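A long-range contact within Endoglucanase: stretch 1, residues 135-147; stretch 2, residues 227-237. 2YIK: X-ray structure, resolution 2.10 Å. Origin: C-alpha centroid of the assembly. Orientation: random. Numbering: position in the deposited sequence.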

ATOM      1  N   GLY A 135      -3.797  -1.408   5.575  1.00 23.81           N
ATOM      2  CA  GLY A 135      -4.677  -0.878   6.612  1.00 24.96           C
ATOM      3  C   GLY A 135      -6.144  -1.119   6.281  1.00 24.28           C
ATOM      4  O   GLY A 135      -6.957  -1.388   7.168  1.00 21.82           O
ATOM      5  N   TRP A 136      -6.457  -0.997   4.991  1.00 24.71           N
ATOM      6  CA  TRP A 136      -7.780  -1.197   4.378  1.00 26.04           C
ATOM      7  C   TRP A 136      -8.185  -2.647   4.675  1.00 25.82           C
ATOM      8  O   TRP A 136      -9.285  -2.905   5.170  1.00 25.54           O
ATOM      9  CB  TRP A 136      -7.569  -0.872   2.880  1.00 28.51           C
ATOM     10  CG  TRP A 136      -8.462  -1.260   1.671  1.00 33.21           C
ATOM     11  CD1 TRP A 136      -8.007  -1.350   0.372  1.00 33.73           C
ATOM     12  CD2 TRP A 136      -9.890  -1.430   1.585  1.00 33.20           C
ATOM     13  NE1 TRP A 136      -9.031  -1.556  -0.497  1.00 33.81           N
ATOM     14  CE2 TRP A 136     -10.195  -1.621   0.205  1.00 34.90           C
ATOM     15  CE3 TRP A 136     -10.924  -1.454   2.517  1.00 32.22           C
ATOM     16  CZ2 TRP A 136     -11.491  -1.814  -0.252  1.00 33.72           C
ATOM     17  CZ3 TRP A 136     -12.209  -1.648   2.055  1.00 34.64           C
ATOM     18  CH2 TRP A 136     -12.483  -1.834   0.681  1.00 38.57           C
ATOM     19  N   GLY A 137      -7.277  -3.587   4.425  1.00 25.28           N
ATOM     20  CA  GLY A 137      -7.574  -4.985   4.691  1.00 24.67           C
ATOM     21  C   GLY A 137      -7.753  -5.301   6.173  1.00 25.82           C
ATOM     22  O   GLY A 137      -8.642  -6.070   6.552  1.00 24.00           O
ATOM     23  N   TYR A 138      -6.901  -4.717   7.013  1.00 25.37           N
ATOM     24  CA  TYR A 138      -6.970  -4.936   8.458  1.00 26.43           C
ATOM     25  C   TYR A 138      -8.286  -4.361   8.987  1.00 26.31           C
ATOM     26  O   TYR A 138      -8.934  -4.952   9.843  1.00 26.42           O
ATOM     27  CB  TYR A 138      -5.768  -4.271   9.147  1.00 26.72           C
ATOM     28  CG  TYR A 138      -5.656  -4.557  10.629  1.00 27.64           C
ATOM     29  CD1 TYR A 138      -5.623  -5.871  11.109  1.00 28.33           C
ATOM     30  CD2 TYR A 138      -5.586  -3.516  11.552  1.00 27.79           C
ATOM     31  CE1 TYR A 138      -5.528  -6.138  12.478  1.00 28.90           C
ATOM     32  CE2 TYR A 138      -5.492  -3.773  12.924  1.00 29.32           C
ATOM     33  CZ  TYR A 138      -5.468  -5.086  13.380  1.00 29.13           C
ATOM     34  OH  TYR A 138      -5.430  -5.350  14.731  1.00 28.34           O
ATOM     35  N   TYR A 139      -8.686  -3.211   8.458  1.00 25.97           N
ATOM     36  CA  TYR A 139      -9.936  -2.583   8.868  1.00 25.69           C
ATOM     37  C   TYR A 139     -11.141  -3.461   8.520  1.00 26.83           C
ATOM     38  O   TYR A 139     -12.046  -3.627   9.335  1.00 26.34           O
ATOM     39  CB  TYR A 139     -10.080  -1.216   8.191  1.00 27.56           C
ATOM     40  CG  TYR A 139     -11.457  -0.586   8.319  1.00 28.82           C
ATOM     41  CD1 TYR A 139     -11.919  -0.080   9.539  1.00 29.92           C
ATOM     42  CD2 TYR A 139     -12.302  -0.513   7.218  1.00 30.02           C
ATOM     43  CE1 TYR A 139     -13.206   0.489   9.649  1.00 29.03           C
ATOM     44  CE2 TYR A 139     -13.579   0.040   7.315  1.00 30.50           C
ATOM     45  CZ  TYR A 139     -14.027   0.539   8.526  1.00 30.75           C
ATOM     46  OH  TYR A 139     -15.304   1.074   8.586  1.00 31.79           O
ATOM     47  N   GLU A 140     -11.143  -4.022   7.312  1.00 24.78           N
ATOM     48  CA  GLU A 140     -12.242  -4.867   6.856  1.00 25.19           C
ATOM     49  C   GLU A 140     -12.299  -6.229   7.527  1.00 24.95           C
ATOM     50  O   GLU A 140     -13.371  -6.676   7.934  1.00 27.39           O
ATOM     51  CB  GLU A 140     -12.159  -5.108   5.341  1.00 25.47           C
ATOM     52  CG  GLU A 140     -12.307  -3.881   4.476  1.00 24.79           C
ATOM     53  CD  GLU A 140     -13.747  -3.427   4.313  1.00 25.94           C
ATOM     54  OE1 GLU A 140     -14.659  -4.052   4.884  1.00 25.28           O
ATOM     55  OE2 GLU A 140     -13.970  -2.435   3.601  1.00 25.52           O
ATOM     56  N   PHE A 141     -11.151  -6.888   7.641  1.00 24.66           N
ATOM     57  CA  PHE A 141     -11.113  -8.231   8.205  1.00 25.89           C
ATOM     58  C   PHE A 141     -10.374  -8.398   9.538  1.00 26.90           C
ATOM     59  O   PHE A 141      -9.723  -9.422   9.764  1.00 25.47           O
ATOM     60  CB  PHE A 141     -10.534  -9.187   7.147  1.00 25.29           C
ATOM     61  CG  PHE A 141     -11.183  -9.050   5.781  1.00 25.35           C
ATOM     62  CD1 PHE A 141     -12.550  -9.271   5.617  1.00 25.40           C
ATOM     63  CD2 PHE A 141     -10.432  -8.669   4.669  1.00 25.41           C
ATOM     64  CE1 PHE A 141     -13.161  -9.110   4.363  1.00 26.09           C
ATOM     65  CE2 PHE A 141     -11.032  -8.504   3.412  1.00 23.85           C
ATOM     66  CZ  PHE A 141     -12.399  -8.726   3.261  1.00 24.70           C
ATOM     67  N   LYS A 142     -10.499  -7.414  10.427  1.00 28.75           N
ATOM     68  CA  LYS A 142      -9.833  -7.478  11.732  1.00 30.05           C
ATOM     69  C   LYS A 142     -10.166  -8.780  12.481  1.00 29.34           C
ATOM     70  O   LYS A 142      -9.304  -9.357  13.140  1.00 29.85           O
ATOM     71  CB  LYS A 142     -10.220  -6.264  12.601  1.00 32.68           C
ATOM     72  CG  LYS A 142      -9.182  -5.930  13.700  1.00 35.85           C
ATOM     73  CD  LYS A 142      -9.647  -4.875  14.729  1.00 38.63           C
ATOM     74  CE  LYS A 142      -9.811  -3.440  14.172  1.00 42.67           C
ATOM     75  NZ  LYS A 142      -9.149  -3.134  12.844  1.00 43.70           N
ATOM     76  N   ASP A 143     -11.410  -9.244  12.378  1.00 29.67           N
ATOM     77  CA  ASP A 143     -11.816 -10.476  13.061  1.00 31.02           C
ATOM     78  C   ASP A 143     -10.918 -11.653  12.713  1.00 30.32           C
ATOM     79  O   ASP A 143     -10.552 -12.437  13.583  1.00 30.03           O
ATOM     80  CB  ASP A 143     -13.256 -10.853  12.711  1.00 32.48           C
ATOM     81  CG  ASP A 143     -14.263  -9.915  13.321  1.00 35.85           C
ATOM     82  OD1 ASP A 143     -13.936  -9.287  14.346  1.00 37.52           O
ATOM     83  OD2 ASP A 143     -15.387  -9.817  12.786  1.00 37.75           O
ATOM     84  N   GLN A 144     -10.573 -11.770  11.434  1.00 30.07           N
ATOM     85  CA  GLN A 144      -9.725 -12.853  10.960  1.00 30.40           C
ATOM     86  C   GLN A 144      -8.276 -12.725  11.403  1.00 29.79           C
ATOM     87  O   GLN A 144      -7.627 -13.732  11.671  1.00 30.51           O
ATOM     88  CB  GLN A 144      -9.803 -12.964   9.437  1.00 31.59           C
ATOM     89  CG  GLN A 144     -11.102 -13.582   8.922  1.00 31.35           C
ATOM     90  CD  GLN A 144     -12.339 -12.751   9.248  1.00 33.81           C
ATOM     91  OE1 GLN A 144     -12.432 -11.579   8.880  1.00 32.70           O
ATOM     92  NE2 GLN A 144     -13.304 -13.365   9.933  1.00 34.61           N
ATOM     93  N   PHE A 145      -7.761 -11.502  11.470  1.00 29.95           N
ATOM     94  CA  PHE A 145      -6.389 -11.301  11.933  1.00 30.31           C
ATOM     95  C   PHE A 145      -6.342 -11.746  13.403  1.00 31.26           C
ATOM     96  O   PHE A 145      -5.396 -12.400  13.847  1.00 30.90           O
ATOM     97  CB  PHE A 145      -5.994  -9.820  11.845  1.00 28.86           C
ATOM     98  CG  PHE A 145      -5.615  -9.357  10.460  1.00 26.40           C
ATOM     99  CD1 PHE A 145      -6.594  -8.983   9.550  1.00 25.39           C
ATOM    100  CD2 PHE A 145      -4.277  -9.256  10.082  1.00 24.96           C
ATOM    101  CE1 PHE A 145      -6.249  -8.512   8.278  1.00 24.68           C
ATOM    102  CE2 PHE A 145      -3.925  -8.784   8.809  1.00 25.72           C
ATOM    103  CZ  PHE A 145      -4.914  -8.412   7.913  1.00 22.78           C
ATOM    104  N   ARG A 146      -7.380 -11.389  14.149  1.00 33.21           N
ATOM    105  CA  ARG A 146      -7.454 -11.749  15.559  1.00 36.16           C
ATOM    106  C   ARG A 146      -7.609 -13.243  15.742  1.00 36.43           C
ATOM    107  O   ARG A 146      -6.866 -13.860  16.506  1.00 36.63           O
ATOM    108  CB  ARG A 146      -8.617 -11.020  16.234  1.00 38.41           C
ATOM    109  CG  ARG A 146      -8.285  -9.577  16.533  1.00 44.27           C
ATOM    110  CD  ARG A 146      -9.420  -8.825  17.196  1.00 48.20           C
ATOM    111  NE  ARG A 146      -8.992  -7.449  17.455  1.00 53.67           N
ATOM    112  CZ  ARG A 146      -9.746  -6.507  18.024  1.00 56.00           C
ATOM    113  NH1 ARG A 146     -10.992  -6.785  18.406  1.00 56.23           N
ATOM    114  NH2 ARG A 146      -9.248  -5.283  18.209  1.00 55.92           N
ATOM    115  N   ALA A 147      -8.564 -13.828  15.028  1.00 35.81           N
ATOM    116  CA  ALA A 147      -8.812 -15.261  15.123  1.00 34.90           C
ATOM    117  C   ALA A 147      -7.553 -16.065  14.823  1.00 35.00           C
ATOM    118  O   ALA A 147      -7.374 -17.169  15.353  1.00 36.85           O
ATOM    119  CB  ALA A 147      -9.939 -15.663  14.164  1.00 34.25           C
TER
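Stretch 2 227-237: AINYMNFKDTD

Stretch 2 packs on stretch 1 as helix on helix. Residues 227-233 continue a helix that begins earlier in the chain, and Lys234 to Thr236 keep helical phi/psi without its regular bonds. Against it lies the helix 135-140, running in nearly the same direction: the two axes cross at 27° and come within 9.5 Å of each other. The register repeats every four residues, with Gly135 CA 6.1 Å from Ile228 CA and Tyr139 CA 5.8 Å from Asn232 CA, so one turn of each helix advances in step with the other.

The contact opens at Gly135, and its rule is small against branched. Ile228, in the m,t rotamer, points toward stretch 1 and lays its CG2 3.4 Å from Gly135 C. An ideal CB on Gly135 would fall only 2.7 Å from that same Ile228 CG2, a clash; the bare backbone is what lets the methyl sit this deep. The CA-to-CB bond of Trp136 points away, yet its backbone still borders the same methyl, Trp136 N lying 3.9 Å from Ile228 CG2. Gly137 makes no contact; a CB there would point away from stretch 2.

One turn on, the central piece is Asn232, a knob in the hole formed by Gly135, Tyr138, Tyr139 and Lys142. It is also the residue of stretch 2 most covered by the contact. Its CA-to-CB bond points sideways, but the end of the side chain comes nearer and sits among these four residues. Tyr138, pointing toward stretch 2, presents its ring edge to this side chain, CD2 standing 3.7 Å from Asn232 CG. Tyr139 also points toward stretch 2 and contributes the most buried area on its own side. The edge of its ring borders Asn232, while farther out its CE1 meets Met231 CE at 3.7 Å, an apolar contact that extends the interface beyond the amide. Met231 reaches it with all three chi angles in m.

Glu140 points away, and at Phe141 the first helix gives way: this residue leaves helical phi/psi and serves as the N-cap position of the next helix, 142-147. Lys142, at the start of that helix, points back toward stretch 2 and completes the wall around Asn232. Asp143, Gln144 and Phe145 make no contact. Arg146 then reaches out with its end nearer than its base, its NH2 4.4 Å from Thr236 OG1, a loose touch at the margin. The whole contact buries 377 Å², shared chiefly among a glycine notch that takes the Ile228 methyl, the Asn232 knob, and the apolar pair Tyr139 and Met231.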

ATOM      1  N   ALA A 227      -5.707   8.312   7.973  1.00 21.95           N
ATOM      2  CA  ALA A 227      -7.119   8.283   8.340  1.00 22.38           C
ATOM      3  C   ALA A 227      -7.498   6.829   8.629  1.00 22.88           C
ATOM      4  O   ALA A 227      -8.261   6.547   9.548  1.00 23.68           O
ATOM      5  CB  ALA A 227      -7.978   8.845   7.217  1.00 21.28           C
ATOM      6  N   ILE A 228      -6.958   5.910   7.837  1.00 22.87           N
ATOM      7  CA  ILE A 228      -7.208   4.486   8.030  1.00 22.98           C
ATOM      8  C   ILE A 228      -6.578   4.046   9.359  1.00 23.54           C
ATOM      9  O   ILE A 228      -7.141   3.213  10.071  1.00 23.05           O
ATOM     10  CB  ILE A 228      -6.609   3.659   6.863  1.00 23.14           C
ATOM     11  CG1 ILE A 228      -7.405   3.949   5.584  1.00 22.87           C
ATOM     12  CG2 ILE A 228      -6.620   2.159   7.195  1.00 21.31           C
ATOM     13  CD1 ILE A 228      -6.774   3.424   4.330  1.00 24.86           C
ATOM     14  N   ASN A 229      -5.419   4.620   9.687  1.00 23.60           N
ATOM     15  CA  ASN A 229      -4.717   4.290  10.925  1.00 25.64           C
ATOM     16  C   ASN A 229      -5.616   4.675  12.099  1.00 27.02           C
ATOM     17  O   ASN A 229      -5.710   3.951  13.093  1.00 26.92           O
ATOM     18  CB  ASN A 229      -3.386   5.045  11.011  1.00 25.02           C
ATOM     19  CG  ASN A 229      -2.330   4.286  11.799  1.00 26.48           C
ATOM     20  OD1 ASN A 229      -1.527   4.882  12.525  1.00 27.65           O
ATOM     21  ND2 ASN A 229      -2.315   2.969  11.649  1.00 21.43           N
ATOM     22  N   TYR A 230      -6.276   5.826  11.981  1.00 27.46           N
ATOM     23  CA  TYR A 230      -7.186   6.268  13.021  1.00 26.91           C
ATOM     24  C   TYR A 230      -8.289   5.222  13.156  1.00 27.58           C
ATOM     25  O   TYR A 230      -8.591   4.763  14.262  1.00 27.10           O
ATOM     26  CB  TYR A 230      -7.810   7.621  12.668  1.00 26.80           C
ATOM     27  CG  TYR A 230      -9.079   7.904  13.439  1.00 27.52           C
ATOM     28  CD1 TYR A 230      -9.042   8.402  14.742  1.00 29.43           C
ATOM     29  CD2 TYR A 230     -10.323   7.612  12.883  1.00 28.42           C
ATOM     30  CE1 TYR A 230     -10.225   8.606  15.473  1.00 28.24           C
ATOM     31  CE2 TYR A 230     -11.502   7.805  13.602  1.00 28.65           C
ATOM     32  CZ  TYR A 230     -11.446   8.302  14.890  1.00 29.30           C
ATOM     33  OH  TYR A 230     -12.622   8.507  15.571  1.00 30.72           O
ATOM     34  N   MET A 231      -8.886   4.841  12.028  1.00 26.75           N
ATOM     35  CA  MET A 231      -9.965   3.857  12.029  1.00 27.09           C
ATOM     36  C   MET A 231      -9.548   2.544  12.684  1.00 28.23           C
ATOM     37  O   MET A 231     -10.343   1.907  13.372  1.00 28.26           O
ATOM     38  CB  MET A 231     -10.448   3.566  10.600  1.00 28.09           C
ATOM     39  CG  MET A 231     -11.185   4.704   9.903  1.00 26.24           C
ATOM     40  SD  MET A 231     -12.621   5.348  10.791  1.00 29.12           S
ATOM     41  CE  MET A 231     -13.798   4.017  10.631  1.00 26.03           C
ATOM     42  N   ASN A 232      -8.296   2.148  12.474  1.00 28.45           N
ATOM     43  CA  ASN A 232      -7.773   0.903  13.028  1.00 27.99           C
ATOM     44  C   ASN A 232      -7.395   0.972  14.508  1.00 29.39           C
ATOM     45  O   ASN A 232      -7.407  -0.048  15.196  1.00 29.17           O
ATOM     46  CB  ASN A 232      -6.551   0.447  12.211  1.00 26.22           C
ATOM     47  CG  ASN A 232      -6.931  -0.173  10.870  1.00 25.87           C
ATOM     48  OD1 ASN A 232      -6.168  -0.109   9.909  1.00 26.58           O
ATOM     49  ND2 ASN A 232      -8.104  -0.790  10.808  1.00 21.94           N
ATOM     50  N   PHE A 233      -7.075   2.164  15.005  1.00 29.73           N
ATOM     51  CA  PHE A 233      -6.663   2.307  16.401  1.00 30.72           C
ATOM     52  C   PHE A 233      -7.569   3.109  17.333  1.00 32.31           C
ATOM     53  O   PHE A 233      -7.298   3.184  18.532  1.00 32.41           O
ATOM     54  CB  PHE A 233      -5.264   2.917  16.458  1.00 29.07           C
ATOM     55  CG  PHE A 233      -4.181   1.991  15.995  1.00 28.95           C
ATOM     56  CD1 PHE A 233      -3.691   0.995  16.835  1.00 30.22           C
ATOM     57  CD2 PHE A 233      -3.669   2.094  14.705  1.00 29.19           C
ATOM     58  CE1 PHE A 233      -2.701   0.106  16.395  1.00 30.03           C
ATOM     59  CE2 PHE A 233      -2.682   1.216  14.253  1.00 30.14           C
ATOM     60  CZ  PHE A 233      -2.195   0.219  15.097  1.00 29.05           C
ATOM     61  N   LYS A 234      -8.642   3.690  16.808  1.00 32.56           N
ATOM     62  CA  LYS A 234      -9.522   4.514  17.635  1.00 35.71           C
ATOM     63  C   LYS A 234     -10.104   3.893  18.898  1.00 36.72           C
ATOM     64  O   LYS A 234     -10.447   4.616  19.835  1.00 37.86           O
ATOM     65  CB  LYS A 234     -10.670   5.082  16.797  1.00 33.08           C
ATOM     66  CG  LYS A 234     -11.599   4.046  16.186  1.00 35.55           C
ATOM     67  CD  LYS A 234     -12.619   4.748  15.313  1.00 36.54           C
ATOM     68  CE  LYS A 234     -13.324   3.788  14.374  1.00 39.16           C
ATOM     69  NZ  LYS A 234     -14.617   3.312  14.924  1.00 40.60           N
ATOM     70  N   ASP A 235     -10.231   2.573  18.932  1.00 37.23           N
ATOM     71  CA  ASP A 235     -10.800   1.913  20.103  1.00 38.87           C
ATOM     72  C   ASP A 235      -9.697   1.350  20.970  1.00 39.02           C
ATOM     73  O   ASP A 235      -9.773   1.361  22.201  1.00 40.50           O
ATOM     74  CB  ASP A 235     -11.732   0.778  19.669  1.00 41.32           C
ATOM     75  CG  ASP A 235     -12.895   1.271  18.829  1.00 44.26           C
ATOM     76  OD1 ASP A 235     -13.663   2.126  19.324  1.00 45.85           O
ATOM     77  OD2 ASP A 235     -13.044   0.811  17.676  1.00 46.59           O
ATOM     78  N   THR A 236      -8.649   0.899  20.298  1.00 37.58           N
ATOM     79  CA  THR A 236      -7.499   0.278  20.920  1.00 36.90           C
ATOM     80  C   THR A 236      -6.426   1.205  21.510  1.00 36.58           C
ATOM     81  O   THR A 236      -5.820   0.875  22.531  1.00 35.91           O
ATOM     82  CB  THR A 236      -6.898  -0.737  19.893  1.00 37.70           C
ATOM     83  OG1 THR A 236      -7.165  -2.067  20.352  1.00 41.02           O
ATOM     84  CG2 THR A 236      -5.410  -0.545  19.675  1.00 37.35           C
ATOM     85  N   ASP A 237      -6.195   2.354  20.883  1.00 34.15           N
ATOM     86  CA  ASP A 237      -5.195   3.321  21.362  1.00 33.02           C
ATOM     87  C   ASP A 237      -5.718   4.683  20.908  1.00 32.50           C
ATOM     88  O   ASP A 237      -5.190   5.280  19.969  1.00 32.98           O
ATOM     89  CB  ASP A 237      -3.830   3.044  20.709  1.00 32.77           C
ATOM     90  CG  ASP A 237      -2.692   3.867  21.314  1.00 33.31           C
ATOM     91  OD1 ASP A 237      -2.950   4.956  21.872  1.00 33.90           O
ATOM     92  OD2 ASP A 237      -1.524   3.426  21.206  1.00 32.48           O
TER